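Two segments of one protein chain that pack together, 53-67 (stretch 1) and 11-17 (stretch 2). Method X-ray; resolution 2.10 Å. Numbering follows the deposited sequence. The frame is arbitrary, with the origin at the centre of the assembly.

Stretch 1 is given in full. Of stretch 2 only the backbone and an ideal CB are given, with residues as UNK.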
ATOM      1  N   SER A  53       3.276  17.761 -13.727  1.00 33.41           N
ATOM      2  CA  SER A  53       2.012  18.072 -14.422  1.00 30.34           C
ATOM      3  C   SER A  53       2.162  19.156 -15.504  1.00 28.08           C
ATOM      4  O   SER A  53       1.255  19.404 -16.294  1.00 26.51           O
ATOM      5  CB  SER A  53       0.916  18.415 -13.401  1.00 30.82           C
ATOM      6  OG  SER A  53       1.051  19.758 -12.964  1.00 34.14           O
ATOM      7  N   LEU A  54       3.339  19.769 -15.562  1.00 27.84           N
ATOM      8  CA  LEU A  54       3.671  20.797 -16.555  1.00 27.44           C
ATOM      9  C   LEU A  54       4.323  20.199 -17.773  1.00 27.88           C
ATOM     10  O   LEU A  54       4.993  19.191 -17.691  1.00 27.35           O
ATOM     11  CB  LEU A  54       4.630  21.817 -15.951  1.00 27.58           C
ATOM     12  CG  LEU A  54       4.076  22.546 -14.726  1.00 29.00           C
ATOM     13  CD1 LEU A  54       5.057  23.586 -14.247  1.00 28.64           C
ATOM     14  CD2 LEU A  54       2.709  23.162 -14.973  1.00 30.33           C
ATOM     15  N   SER A  55       4.115  20.836 -18.914  1.00 29.68           N
ATOM     16  CA  SER A  55       4.761  20.429 -20.142  1.00 31.48           C
ATOM     17  C   SER A  55       6.286  20.620 -20.044  1.00 32.72           C
ATOM     18  O   SER A  55       6.793  21.378 -19.212  1.00 31.73           O
ATOM     19  CB  SER A  55       4.220  21.252 -21.308  1.00 32.63           C
ATOM     20  OG  SER A  55       4.781  22.560 -21.289  1.00 32.21           O
ATOM     21  N   TYR A  56       7.012  19.926 -20.906  1.00 34.02           N
ATOM     22  CA  TYR A  56       8.464  20.089 -20.979  1.00 35.41           C
ATOM     23  C   TYR A  56       8.848  21.513 -21.277  1.00 33.00           C
ATOM     24  O   TYR A  56       9.768  22.042 -20.700  1.00 32.76           O
ATOM     25  CB  TYR A  56       9.034  19.227 -22.099  1.00 39.93           C
ATOM     26  CG  TYR A  56      10.454  18.824 -21.826  1.00 45.04           C
ATOM     27  CD1 TYR A  56      10.736  17.948 -20.787  1.00 46.75           C
ATOM     28  CD2 TYR A  56      11.511  19.317 -22.580  1.00 47.42           C
ATOM     29  CE1 TYR A  56      12.025  17.557 -20.508  1.00 49.53           C
ATOM     30  CE2 TYR A  56      12.813  18.928 -22.306  1.00 49.87           C
ATOM     31  CZ  TYR A  56      13.054  18.045 -21.261  1.00 48.82           C
ATOM     32  OH  TYR A  56      14.307  17.613 -20.930  1.00 50.82           O
ATOM     33  N   LYS A  57       8.142  22.140 -22.204  1.00 33.05           N
ATOM     34  CA  LYS A  57       8.393  23.532 -22.514  1.00 34.87           C
ATOM     35  C   LYS A  57       8.314  24.402 -21.269  1.00 33.55           C
ATOM     36  O   LYS A  57       9.206  25.219 -21.004  1.00 32.50           O
ATOM     37  CB  LYS A  57       7.400  24.021 -23.568  1.00 40.41           C
ATOM     38  CG  LYS A  57       7.602  25.465 -24.011  1.00 45.59           C
ATOM     39  CD  LYS A  57       6.376  25.965 -24.766  1.00 51.44           C
ATOM     40  CE  LYS A  57       5.355  26.606 -23.832  1.00 53.55           C
ATOM     41  NZ  LYS A  57       4.075  26.877 -24.536  1.00 56.10           N
ATOM     42  N   LEU A  58       7.260  24.223 -20.483  1.00 30.84           N
ATOM     43  CA  LEU A  58       7.081  25.080 -19.314  1.00 30.93           C
ATOM     44  C   LEU A  58       8.141  24.835 -18.262  1.00 29.74           C
ATOM     45  O   LEU A  58       8.652  25.773 -17.682  1.00 30.26           O
ATOM     46  CB  LEU A  58       5.700  24.893 -18.729  1.00 32.13           C
ATOM     47  CG  LEU A  58       5.082  25.981 -17.885  1.00 34.24           C
ATOM     48  CD1 LEU A  58       5.263  27.346 -18.485  1.00 36.23           C
ATOM     49  CD2 LEU A  58       3.611  25.676 -17.763  1.00 34.54           C
ATOM     50  N   ARG A  59       8.517  23.581 -18.055  1.00 28.62           N
ATOM     51  CA  ARG A  59       9.609  23.277 -17.142  1.00 29.42           C
ATOM     52  C   ARG A  59      10.895  24.007 -17.622  1.00 30.17           C
ATOM     53  O   ARG A  59      11.618  24.580 -16.825  1.00 29.17           O
ATOM     54  CB  ARG A  59       9.809  21.768 -17.041  1.00 30.04           C
ATOM     55  CG  ARG A  59       8.632  21.064 -16.393  1.00 32.06           C
ATOM     56  CD  ARG A  59       8.532  19.608 -16.801  1.00 34.74           C
ATOM     57  NE  ARG A  59       9.508  18.794 -16.087  1.00 36.37           N
ATOM     58  CZ  ARG A  59       9.794  17.534 -16.389  1.00 38.30           C
ATOM     59  NH1 ARG A  59       9.188  16.937 -17.420  1.00 38.89           N
ATOM     60  NH2 ARG A  59      10.705  16.882 -15.675  1.00 39.00           N
ATOM     61  N   MET A  60      11.157  24.015 -18.923  1.00 31.11           N
ATOM     62  CA  MET A  60      12.352  24.704 -19.427  1.00 32.66           C
ATOM     63  C   MET A  60      12.282  26.211 -19.214  1.00 31.31           C
ATOM     64  O   MET A  60      13.263  26.815 -18.801  1.00 29.43           O
ATOM     65  CB  MET A  60      12.627  24.364 -20.883  1.00 36.01           C
ATOM     66  CG  MET A  60      13.061  22.913 -21.024  1.00 40.37           C
ATOM     67  SD  MET A  60      13.492  22.289 -22.667  1.00 49.35           S
ATOM     68  CE  MET A  60      12.185  22.936 -23.708  1.00 47.12           C
ATOM     69  N   GLU A  61      11.121  26.805 -19.452  1.00 31.84           N
ATOM     70  CA  GLU A  61      10.942  28.227 -19.206  1.00 32.53           C
ATOM     71  C   GLU A  61      11.107  28.595 -17.732  1.00 30.92           C
ATOM     72  O   GLU A  61      11.651  29.643 -17.426  1.00 30.99           O
ATOM     73  CB  GLU A  61       9.598  28.694 -19.727  1.00 34.17           C
ATOM     74  CG  GLU A  61       9.500  28.536 -21.232  1.00 39.22           C
ATOM     75  CD  GLU A  61       8.194  29.032 -21.811  1.00 44.32           C
ATOM     76  OE1 GLU A  61       7.282  29.395 -21.036  1.00 51.97           O
ATOM     77  OE2 GLU A  61       8.073  29.024 -23.052  1.00 50.19           O
ATOM     78  N   MET A  62      10.659  27.734 -16.827  1.00 28.31           N
ATOM     79  CA  MET A  62      10.813  28.022 -15.422  1.00 29.33           C
ATOM     80  C   MET A  62      12.290  28.064 -15.067  1.00 30.79           C
ATOM     81  O   MET A  62      12.715  28.940 -14.350  1.00 31.81           O
ATOM     82  CB  MET A  62      10.116  26.986 -14.559  1.00 28.96           C
ATOM     83  CG  MET A  62      10.245  27.181 -13.039  1.00 28.55           C
ATOM     84  SD  MET A  62       9.569  28.757 -12.456  1.00 27.27           S
ATOM     85  CE  MET A  62       9.865  28.615 -10.699  1.00 26.61           C
ATOM     86  N   ILE A  63      13.055  27.084 -15.541  1.00 31.76           N
ATOM     87  CA  ILE A  63      14.480  27.047 -15.304  1.00 31.84           C
ATOM     88  C   ILE A  63      15.183  28.292 -15.852  1.00 32.64           C
ATOM     89  O   ILE A  63      15.945  28.936 -15.131  1.00 31.70           O
ATOM     90  CB  ILE A  63      15.084  25.790 -15.938  1.00 31.81           C
ATOM     91  CG1 ILE A  63      14.626  24.559 -15.157  1.00 31.72           C
ATOM     92  CG2 ILE A  63      16.614  25.834 -15.963  1.00 33.56           C
ATOM     93  CD1 ILE A  63      14.824  23.265 -15.914  1.00 30.47           C
ATOM     94  N   LYS A  64      14.944  28.600 -17.128  1.00 34.77           N
ATOM     95  CA  LYS A  64      15.587  29.737 -17.783  1.00 37.71           C
ATOM     96  C   LYS A  64      15.244  31.043 -17.087  1.00 35.89           C
ATOM     97  O   LYS A  64      16.135  31.775 -16.683  1.00 36.68           O
ATOM     98  CB  LYS A  64      15.179  29.852 -19.251  1.00 42.71           C
ATOM     99  CG  LYS A  64      15.612  28.708 -20.172  1.00 47.43           C
ATOM    100  CD  LYS A  64      15.476  29.149 -21.640  1.00 52.79           C
ATOM    101  CE  LYS A  64      15.032  28.054 -22.604  1.00 55.29           C
ATOM    102  NZ  LYS A  64      13.556  27.815 -22.548  1.00 56.50           N
ATOM    103  N   ASN A  65      13.963  31.352 -16.937  1.00 33.62           N
ATOM    104  CA  ASN A  65      13.596  32.591 -16.225  1.00 32.63           C
ATOM    105  C   ASN A  65      14.115  32.660 -14.791  1.00 31.42           C
ATOM    106  O   ASN A  65      14.527  33.727 -14.341  1.00 31.67           O
ATOM    107  CB  ASN A  65      12.082  32.828 -16.235  1.00 32.65           C
ATOM    108  CG  ASN A  65      11.596  33.343 -17.555  1.00 33.60           C
ATOM    109  OD1 ASN A  65      11.600  34.551 -17.805  1.00 35.84           O
ATOM    110  ND2 ASN A  65      11.235  32.429 -18.442  1.00 34.36           N
ATOM    111  N   THR A  66      14.078  31.545 -14.049  1.00 30.84           N
ATOM    112  CA  THR A  66      14.555  31.585 -12.659  1.00 30.07           C
ATOM    113  C   THR A  66      16.076  31.954 -12.609  1.00 31.38           C
ATOM    114  O   THR A  66      16.509  32.778 -11.805  1.00 29.78           O
ATOM    115  CB  THR A  66      14.268  30.284 -11.901  1.00 30.62           C
ATOM    116  OG1 THR A  66      12.854  30.072 -11.808  1.00 28.93           O
ATOM    117  CG2 THR A  66      14.818  30.381 -10.504  1.00 31.78           C
ATOM    118  N   CYS A  67      16.878  31.344 -13.471  1.00 33.38           N
ATOM    119  CA  CYS A  67      18.312  31.650 -13.492  1.00 35.35           C
ATOM    120  C   CYS A  67      18.538  33.089 -13.955  1.00 35.78           C
ATOM    121  O   CYS A  67      19.330  33.788 -13.352  1.00 35.71           O
ATOM    122  CB  CYS A  67      19.082  30.697 -14.377  1.00 36.79           C
ATOM    123  SG  CYS A  67      19.054  28.974 -13.870  1.00 39.80           S
ATOM    124  N   UNK A  11      11.149  25.615  -2.097  1.00 29.60           N
ATOM    125  CA  UNK A  11      10.709  25.019  -3.334  1.00 29.07           C
ATOM    126  C   UNK A  11       9.707  25.976  -3.970  1.00 28.03           C
ATOM    127  O   UNK A  11       8.537  26.053  -3.553  1.00 26.07           O
ATOM    128  CB  UNK A  11      10.103  23.633  -3.104  1.00 29.07           C
ATOM    129  N   UNK A  12      10.179  26.738  -4.949  1.00 27.75           N
ATOM    130  CA  UNK A  12       9.330  27.719  -5.597  1.00 27.63           C
ATOM    131  C   UNK A  12       8.104  27.087  -6.247  1.00 26.10           C
ATOM    132  O   UNK A  12       8.187  26.029  -6.845  1.00 25.76           O
ATOM    133  CB  UNK A  12      10.135  28.490  -6.645  1.00 27.63           C
ATOM    134  N   UNK A  13       6.964  27.770  -6.142  1.00 25.12           N
ATOM    135  CA  UNK A  13       5.844  27.489  -7.015  1.00 24.81           C
ATOM    136  C   UNK A  13       6.266  27.904  -8.424  1.00 25.45           C
ATOM    137  O   UNK A  13       7.194  28.719  -8.592  1.00 24.08           O
ATOM    138  CB  UNK A  13       4.577  28.217  -6.561  1.00 24.81           C
ATOM    139  N   UNK A  14       5.637  27.282  -9.420  1.00 24.71           N
ATOM    140  CA  UNK A  14       5.807  27.656 -10.809  1.00 24.90           C
ATOM    141  C   UNK A  14       4.583  28.521 -11.082  1.00 25.72           C
ATOM    142  O   UNK A  14       3.493  28.007 -11.246  1.00 24.54           O
ATOM    143  CB  UNK A  14       5.918  26.453 -11.748  1.00 24.90           C
ATOM    144  N   UNK A  15       4.742  29.852 -11.050  1.00 26.35           N
ATOM    145  CA  UNK A  15       3.574  30.723 -11.271  1.00 26.81           C
ATOM    146  C   UNK A  15       3.143  30.665 -12.714  1.00 26.35           C
ATOM    147  O   UNK A  15       3.991  30.662 -13.611  1.00 26.90           O
ATOM    148  CB  UNK A  15       3.882  32.169 -10.876  1.00 26.81           C
ATOM    149  N   UNK A  16       1.834  30.565 -12.906  1.00 25.85           N
ATOM    150  CA  UNK A  16       1.207  30.347 -14.199  1.00 26.39           C
ATOM    151  C   UNK A  16       0.150  31.397 -14.508  1.00 27.66           C
ATOM    152  O   UNK A  16      -0.563  31.866 -13.608  1.00 28.80           O
ATOM    153  CB  UNK A  16       0.583  28.951 -14.249  1.00 26.39           C
ATOM    154  N   UNK A  17       0.043  31.775 -15.776  1.00 28.83           N
ATOM    155  CA  UNK A  17      -1.125  32.541 -16.255  1.00 29.09           C
ATOM    156  C   UNK A  17      -2.181  31.613 -16.819  1.00 28.53           C
ATOM    157  O   UNK A  17      -3.348  31.960 -16.902  1.00 27.13           O
ATOM    158  CB  UNK A  17      -0.710  33.560 -17.318  1.00 29.09           C
TER

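Leu54, in the loop before the helix, and Leu58, Met62 and the methyl side of Thr66 on the helix form one largely apolar ridge, and their CA-to-CB bonds all point toward the other segment. Ser55 OG caps the helix by accepting from Leu58 N at 3.1 Å. Against this ridge runs an extended segment with no hydrogen bond across the contact, so shape and apolar character set most of the rules.

At position 11 the ideal CB has nothing of stretch 1 within 5.5 Å, and a phi of -77° with psi 101° would admit proline among many others. The deposited residue is Pro11, which makes no contact here.

Position 12 points toward the helix, and its ideal CB lies 4.1 Å from Met62 CE. The methyl of Met62 and, farther along, that of Thr66 favour an apolar chain: leucine, isoleucine, valine or methionine. Thr66 OG1 offers little competing polarity, since it already donates to Met62 O at 2.8 Å. The residue is Leu12. Its CB meets Met62 CE at 4.0 Å, and its CD2 reaches Thr66 CG2 at 4.5 Å.

Position 13 turns its CB away, so stretch 1 says little about the side chain; its backbone does the touching, with Met62 CE 3.4 Å from the carbonyl O of 13. The residue is Val13, its side chain clear of the helix.

Position 14 is the tightest for a CB: its ideal CB lies 3.9 Å from Leu54 CD1 and 4.4 Å from Met62 SD. Something short suits, such as alanine, valine, threonine or serine. Thr14 fits between Leu54 and Met62: its CG2 lies 3.6 Å from Leu54 CD1 and 4.1 Å from Met62 SD. Its OG1, 4.0 Å from Met62 CG, is hydrogen-bonded elsewhere in the structure.

Position 15 points away again. Its phi of -71° and psi of 136° suit proline among others. In Pro15 the ring still brings CD within 4.4 Å of Met62 SD, a glancing apolar touch.

Position 16 has extended angles and a CB directed sideways, with nothing of stretch 1 within 5.5 Å of it. Leu54 and Leu58 nevertheless present methyls nearby, so a chain long enough to lean back is wanted: leucine or methionine more readily than alanine. Leu16, with chi1 m and chi2 t, does this, placing CD2 3.6 Å from Leu58 CD2 and CD1 4.2 Å from Leu54 CD2.

At position 17 the chain turns a corner beyond reach of stretch 1. Leu17 touches a crystal neighbour instead.

Stretch 2, residues 11-17: PLVTPLL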
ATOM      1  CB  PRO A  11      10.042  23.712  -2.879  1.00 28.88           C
ATOM      2  CG  PRO A  11       9.489  24.036  -1.524  1.00 29.53           C
ATOM      3  CD  PRO A  11      10.331  25.173  -0.959  1.00 29.59           C
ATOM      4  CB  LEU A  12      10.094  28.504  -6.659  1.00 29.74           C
ATOM      5  CG  LEU A  12      10.920  29.706  -6.203  1.00 31.72           C
ATOM      6  CD1 LEU A  12      12.006  29.228  -5.272  1.00 33.08           C
ATOM      7  CD2 LEU A  12      11.571  30.372  -7.392  1.00 33.22           C
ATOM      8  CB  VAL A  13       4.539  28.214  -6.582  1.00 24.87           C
ATOM      9  CG1 VAL A  13       4.109  27.781  -5.189  1.00 24.36           C
ATOM     10  CG2 VAL A  13       4.691  29.712  -6.587  1.00 25.00           C
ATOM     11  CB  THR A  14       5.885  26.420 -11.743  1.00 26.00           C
ATOM     12  OG1 THR A  14       6.989  25.570 -11.355  1.00 24.63           O
ATOM     13  CG2 THR A  14       6.061  26.859 -13.200  1.00 25.74           C
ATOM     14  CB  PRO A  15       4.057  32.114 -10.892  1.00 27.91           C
ATOM     15  CG  PRO A  15       5.485  31.995 -10.496  1.00 27.52           C
ATOM     16  CD  PRO A  15       5.978  30.612 -10.830  1.00 27.25           C
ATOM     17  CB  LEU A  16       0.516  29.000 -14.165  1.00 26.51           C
ATOM     18  CG  LEU A  16       1.434  27.822 -13.888  1.00 27.06           C
ATOM     19  CD1 LEU A  16       0.557  26.581 -13.845  1.00 28.40           C
ATOM     20  CD2 LEU A  16       2.519  27.717 -14.967  1.00 27.44           C
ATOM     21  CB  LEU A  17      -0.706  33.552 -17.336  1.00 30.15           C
ATOM     22  CG  LEU A  17       0.249  34.654 -16.872  1.00 31.45           C
ATOM     23  CD1 LEU A  17       0.536  35.642 -18.014  1.00 33.47           C
ATOM     24  CD2 LEU A  17      -0.366  35.418 -15.699  1.00 31.87           C
TER
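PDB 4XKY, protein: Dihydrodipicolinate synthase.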